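Local structure of cupin type-2 domain-containing protein (Ralstonia eutropha, 2OPK) at the interface of chains A and B. The protein is a cupin-family protein that probably acts as a mannose-6-phosphate isomerase. Numbering follows the deposited sequence. Chains: chain A/B, Hypothetical protein.

Contact 1: the interface of chains A and B. Residues chain A 56, 84, 107, 109; chain B 25-26, 31, 33, 107.
CD1 of B:Leu26 lies 3.4 Å from the imidazole nitrogen NE2 of A:His84. The contact belongs to a face-to-face packing of two cupin domains, with residues of strands 54-59, 81-85 and 102-109 of chain A set against strands 26-28, 31-38 and 102-109 of chain B. The methyl sits over the centre of the imidazole ring, 3.5 Å from the ring centroid, so the contact is CH-pi in character. The two side chains cross at about a right angle, and the leucine's CG lies opposite its backbone N (chi1 -175°), which directs both methyls into chain A. The other methyl of B:Leu26, CD2, turns toward sulfur and lies 3.9 Å from SG of A:Cys109. That thiol also receives CD2 of B:Leu31 at 3.2 Å, while CB of A:Cys109 stands 3.4 Å from the same methyl; the fit is tight at this point. The chi1 of A:Cys109, 62°, places SG between the backbone N and the carbonyl carbon, the position from which it meets both leucines. B:Ile33 touches chain A with two branches. Its CD1 packs 3.6 Å from CB of A:Trp56 and also approaches A:Val107, the two aliphatic chains meeting tip to tip with CB of the valine 3.9 Å from CD1. The CG2 branch instead covers the indole, centred over one face at a height of 4.2 Å. B:Leu25 reaches the same indole at its benzo portion, obliquely, with CD1 next to CZ2 of A:Trp56. Residue 107 of each chain faces its twin near the two-fold axis, CG2 toward CG2 at a looser spacing.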
loop_
_atom_site.group_PDB
_atom_site.type_symbol
_atom_site.label_atom_id
_atom_site.label_comp_id
_atom_site.label_asym_id
_atom_site.label_seq_id
_atom_site.Cartn_x
_atom_site.Cartn_y
_atom_site.Cartn_z
ATOM N N TRP A 56 3.409 2.692 8.336
ATOM C CA TRP A 56 3.609 1.457 7.641
ATOM C C TRP A 56 4.009 1.920 6.249
ATOM O O TRP A 56 3.304 2.686 5.601
ATOM C CB TRP A 56 2.337 0.581 7.656
ATOM C CG TRP A 56 2.511 -0.754 6.947
ATOM C CD1 TRP A 56 2.760 -1.967 7.524
ATOM C CD2 TRP A 56 2.412 -1.009 5.525
ATOM N NE1 TRP A 56 2.841 -2.942 6.555
ATOM C CE2 TRP A 56 2.624 -2.385 5.330
ATOM C CE3 TRP A 56 2.150 -0.212 4.414
ATOM C CZ2 TRP A 56 2.633 -2.966 4.067
ATOM C CZ3 TRP A 56 2.141 -0.793 3.158
ATOM C CH2 TRP A 56 2.387 -2.158 2.994
ATOM N N HIS A 84 6.942 -1.580 9.429
ATOM C CA HIS A 84 6.068 -0.879 10.359
ATOM C C HIS A 84 6.954 -0.187 11.385
ATOM O O HIS A 84 7.762 -0.833 12.066
ATOM C CB HIS A 84 5.107 -1.844 11.030
ATOM C CG HIS A 84 4.330 -1.246 12.162
ATOM N ND1 HIS A 84 4.254 -1.845 13.402
ATOM C CD2 HIS A 84 3.633 -0.091 12.258
ATOM C CE1 HIS A 84 3.514 -1.095 14.203
ATOM N NE2 HIS A 84 3.127 -0.024 13.537
ATOM N N VAL A 107 1.484 4.625 4.965
ATOM C CA VAL A 107 0.263 4.759 5.736
ATOM C C VAL A 107 0.641 5.251 7.125
ATOM O O VAL A 107 1.501 4.659 7.779
ATOM C CB VAL A 107 -0.505 3.429 5.849
ATOM C CG1 VAL A 107 -1.877 3.652 6.492
ATOM C CG2 VAL A 107 -0.675 2.801 4.486
ATOM N N CYS A 109 -1.062 6.208 10.840
ATOM C CA CYS A 109 -2.238 5.979 11.658
ATOM C C CYS A 109 -1.900 6.052 13.161
ATOM O O CYS A 109 -0.741 6.150 13.580
ATOM C CB CYS A 109 -2.825 4.617 11.328
ATOM S SG CYS A 109 -1.673 3.313 11.712
ATOM N N LEU B 25 -1.516 -7.126 8.129
ATOM C CA LEU B 25 -0.164 -6.633 8.325
ATOM C C LEU B 25 -0.105 -5.640 9.481
ATOM O O LEU B 25 0.856 -5.591 10.186
ATOM C CB LEU B 25 0.305 -5.947 7.037
ATOM C CG LEU B 25 0.232 -6.757 5.738
ATOM C CD1 LEU B 25 0.761 -5.978 4.569
ATOM C CD2 LEU B 25 1.001 -8.036 5.887
ATOM N N LEU B 26 -1.119 -4.807 9.635
ATOM C CA LEU B 26 -1.209 -3.926 10.782
ATOM C C LEU B 26 -2.650 -3.771 11.222
ATOM O O LEU B 26 -3.537 -3.592 10.379
ATOM C CB LEU B 26 -0.601 -2.565 10.431
ATOM C CG LEU B 26 -0.513 -1.537 11.568
ATOM C CD1 LEU B 26 0.484 -2.027 12.610
ATOM C CD2 LEU B 26 -0.055 -0.217 11.009
ATOM N N LEU B 31 -8.533 0.735 12.085
ATOM C CA LEU B 31 -7.595 0.582 10.989
ATOM C C LEU B 31 -7.119 -0.837 10.768
ATOM O O LEU B 31 -6.678 -1.503 11.708
ATOM C CB LEU B 31 -6.352 1.465 11.196
ATOM C CG LEU B 31 -5.399 1.340 9.991
ATOM C CD1 LEU B 31 -5.813 2.280 8.881
ATOM C CD2 LEU B 31 -4.064 1.559 10.410
ATOM N N ILE B 33 -4.579 -2.892 7.778
ATOM C CA ILE B 33 -3.799 -3.042 6.561
ATOM C C ILE B 33 -3.622 -4.530 6.380
ATOM O O ILE B 33 -3.220 -5.232 7.319
ATOM C CB ILE B 33 -2.412 -2.383 6.670
ATOM C CG1 ILE B 33 -2.548 -0.895 7.023
ATOM C CG2 ILE B 33 -1.640 -2.490 5.350
ATOM C CD1 ILE B 33 -1.151 -0.198 7.249
ATOM N N VAL B 107 -6.483 -1.375 2.612
ATOM C CA VAL B 107 -6.562 -0.584 3.844
ATOM C C VAL B 107 -8.022 -0.294 4.122
ATOM O O VAL B 107 -8.746 0.162 3.257
ATOM C CB VAL B 107 -5.760 0.729 3.791
ATOM C CG1 VAL B 107 -5.750 1.475 5.164
ATOM C CG2 VAL B 107 -4.299 0.464 3.305
#

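Contact 2: the interface of chains A and B. Residues chain A 9-10, 25, 58, 105; chain B 56, 58, 80, 82.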
loop_
_atom_site.group_PDB
_atom_site.type_symbol
_atom_site.label_atom_id
_atom_site.label_comp_id
_atom_site.label_asym_id
_atom_site.label_seq_id
_atom_site.Cartn_x
_atom_site.Cartn_y
_atom_site.Cartn_z
ATOM N N LEU A 9 -0.045 4.305 -9.239
ATOM C CA LEU A 9 1.139 4.802 -8.539
ATOM C C LEU A 9 2.302 5.064 -9.474
ATOM O O LEU A 9 3.250 5.729 -9.091
ATOM C CB LEU A 9 1.623 3.838 -7.447
ATOM C CG LEU A 9 0.992 3.695 -6.067
ATOM C CD1 LEU A 9 2.018 3.057 -5.169
ATOM C CD2 LEU A 9 0.514 4.962 -5.428
ATOM N N PHE A 10 2.250 4.502 -10.683
ATOM C CA PHE A 10 3.280 4.733 -11.690
ATOM C C PHE A 10 2.970 5.845 -12.678
ATOM O O PHE A 10 3.780 6.122 -13.536
ATOM C CB PHE A 10 3.586 3.439 -12.404
ATOM C CG PHE A 10 3.994 2.363 -11.471
ATOM C CD1 PHE A 10 5.164 2.494 -10.738
ATOM C CD2 PHE A 10 3.201 1.234 -11.306
ATOM C CE1 PHE A 10 5.544 1.499 -9.836
ATOM C CE2 PHE A 10 3.560 0.245 -10.436
ATOM C CZ PHE A 10 4.726 0.366 -9.686
ATOM N N LEU A 25 -3.184 10.076 -1.003
ATOM C CA LEU A 25 -4.184 9.292 -1.727
ATOM C C LEU A 25 -5.496 9.218 -0.914
ATOM O O LEU A 25 -6.580 9.225 -1.488
ATOM C CB LEU A 25 -3.639 7.892 -1.985
ATOM C CG LEU A 25 -2.275 7.817 -2.697
ATOM C CD1 LEU A 25 -1.951 6.393 -2.982
ATOM C CD2 LEU A 25 -2.226 8.653 -3.997
HETATM N N MSE A 58 6.061 0.856 2.379
HETATM C CA MSE A 58 6.543 -0.143 1.460
HETATM C C MSE A 58 7.197 0.493 0.225
HETATM O O MSE A 58 6.743 1.518 -0.268
HETATM C CB MSE A 58 5.349 -0.968 0.993
HETATM C CG MSE A 58 5.710 -2.200 0.158
HETATM SE SE MSE A 58 4.100 -3.287 -0.437
HETATM C CE MSE A 58 3.109 -1.711 -1.052
ATOM N N LEU A 105 4.684 3.653 -0.906
ATOM C CA LEU A 105 3.323 3.807 -0.406
ATOM C C LEU A 105 3.426 3.821 1.108
ATOM O O LEU A 105 3.921 2.882 1.685
ATOM C CB LEU A 105 2.438 2.633 -0.828
ATOM C CG LEU A 105 1.024 2.781 -0.272
ATOM C CD1 LEU A 105 0.244 3.770 -1.132
ATOM C CD2 LEU A 105 0.379 1.496 -0.256
ATOM N N TRP B 56 -9.246 1.271 0.668
ATOM C CA TRP B 56 -8.282 1.722 -0.331
ATOM C C TRP B 56 -7.580 0.425 -0.713
ATOM O O TRP B 56 -7.079 -0.278 0.153
ATOM C CB TRP B 56 -7.308 2.760 0.263
ATOM C CG TRP B 56 -6.295 3.224 -0.765
ATOM C CD1 TRP B 56 -6.418 4.281 -1.610
ATOM C CD2 TRP B 56 -5.047 2.600 -1.092
ATOM N NE1 TRP B 56 -5.316 4.355 -2.446
ATOM C CE2 TRP B 56 -4.474 3.330 -2.155
ATOM C CE3 TRP B 56 -4.348 1.500 -0.584
ATOM C CZ2 TRP B 56 -3.268 2.991 -2.715
ATOM C CZ3 TRP B 56 -3.134 1.176 -1.149
ATOM C CH2 TRP B 56 -2.611 1.912 -2.190
HETATM N N MSE B 58 -5.123 -1.805 -3.721
HETATM C CA MSE B 58 -4.237 -1.758 -4.857
HETATM C C MSE B 58 -3.750 -3.136 -5.277
HETATM O O MSE B 58 -3.433 -3.970 -4.437
HETATM C CB MSE B 58 -3.005 -0.913 -4.506
HETATM C CG MSE B 58 -2.065 -0.616 -5.692
HETATM SE SE MSE B 58 -0.527 0.514 -5.161
HETATM C CE MSE B 58 0.025 -0.471 -3.773
ATOM N N GLY B 80 0.072 -1.517 -9.489
ATOM C CA GLY B 80 0.107 -0.070 -9.307
ATOM C C GLY B 80 -1.248 0.625 -9.323
ATOM O O GLY B 80 -1.372 1.709 -8.790
ATOM N N TRP B 82 -4.847 1.460 -8.095
ATOM C CA TRP B 82 -5.520 1.496 -6.814
ATOM C C TRP B 82 -6.906 2.118 -6.944
ATOM O O TRP B 82 -7.217 2.837 -7.909
ATOM C CB TRP B 82 -4.683 2.270 -5.760
ATOM C CG TRP B 82 -4.310 3.687 -6.133
ATOM C CD1 TRP B 82 -3.115 4.114 -6.665
ATOM C CD2 TRP B 82 -5.116 4.876 -5.945
ATOM N NE1 TRP B 82 -3.143 5.490 -6.836
ATOM C CE2 TRP B 82 -4.357 5.976 -6.405
ATOM C CE3 TRP B 82 -6.416 5.114 -5.444
ATOM C CZ2 TRP B 82 -4.861 7.289 -6.394
ATOM C CZ3 TRP B 82 -6.911 6.428 -5.430
ATOM C CH2 TRP B 82 -6.131 7.489 -5.900
#
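A backbone hydrogen bond joins the chains here: the amide N of A:Leu9 donates to the carbonyl O of B:Gly80 at 3.0 Å, nearly straight at hydrogen (165°). B:Gly80 opens the second conserved cupin motif, G(X)5P, and its CA is also approached by the ring atom CE2 of A:Phe10.

Aliphatic and selenium contacts continue from A:Leu9. Its side chain crosses that of selenomethionine B:Met58 at about a right angle, with CD1 of A:Leu9 and SE of B:Met58 3.6 Å apart. The bend at the end of the B:Met58 chain (chi3 52°) carries CE toward CD2 of A:Leu105, 4.0 Å away.

Leucine-indole contacts make up the remainder. A:Leu105 comes to B:Trp56 from the opposite direction, and both of its methyls, CD1 and CD2, lie 3.6 Å from CH2 of the indole. A:Leu25 divides its branches between two tryptophans: CD1 meets CZ2 of B:Trp56 at 3.7 Å, and CD2 meets CZ2 of B:Trp82 at 3.8 Å. Within chain B, NE1 of B:Trp56 lies toward the rim of the B:Trp82 indole, 3.1 Å above its plane. On the pyrrole side of B:Trp82, CD1 faces the CD2 methyl of A:Leu9 at 3.9 Å.

The C-alpha centres of contact 1 and contact 2 lie about 13 Å apart, and both belong to one two-fold symmetric interface. Strand 102-109 of chain A gives A:Val107 and A:Cys109 to contact 1 and A:Leu105 to contact 2; strand 54-59 likewise gives A:Trp56 and A:Met58. Strand 81-85 recurs with the chains exchanged (A:His84, B:Trp82), as do residues 25 and 56, whose leucine-tryptophan pairing marks the symmetry directly. Contact 2 adds the backbone bond of A:Leu9, tying a loop to the partner's cupin motif. The two largely apolar patches are consistent with a dimer, although the crystal assembly alone does not prove one in solution.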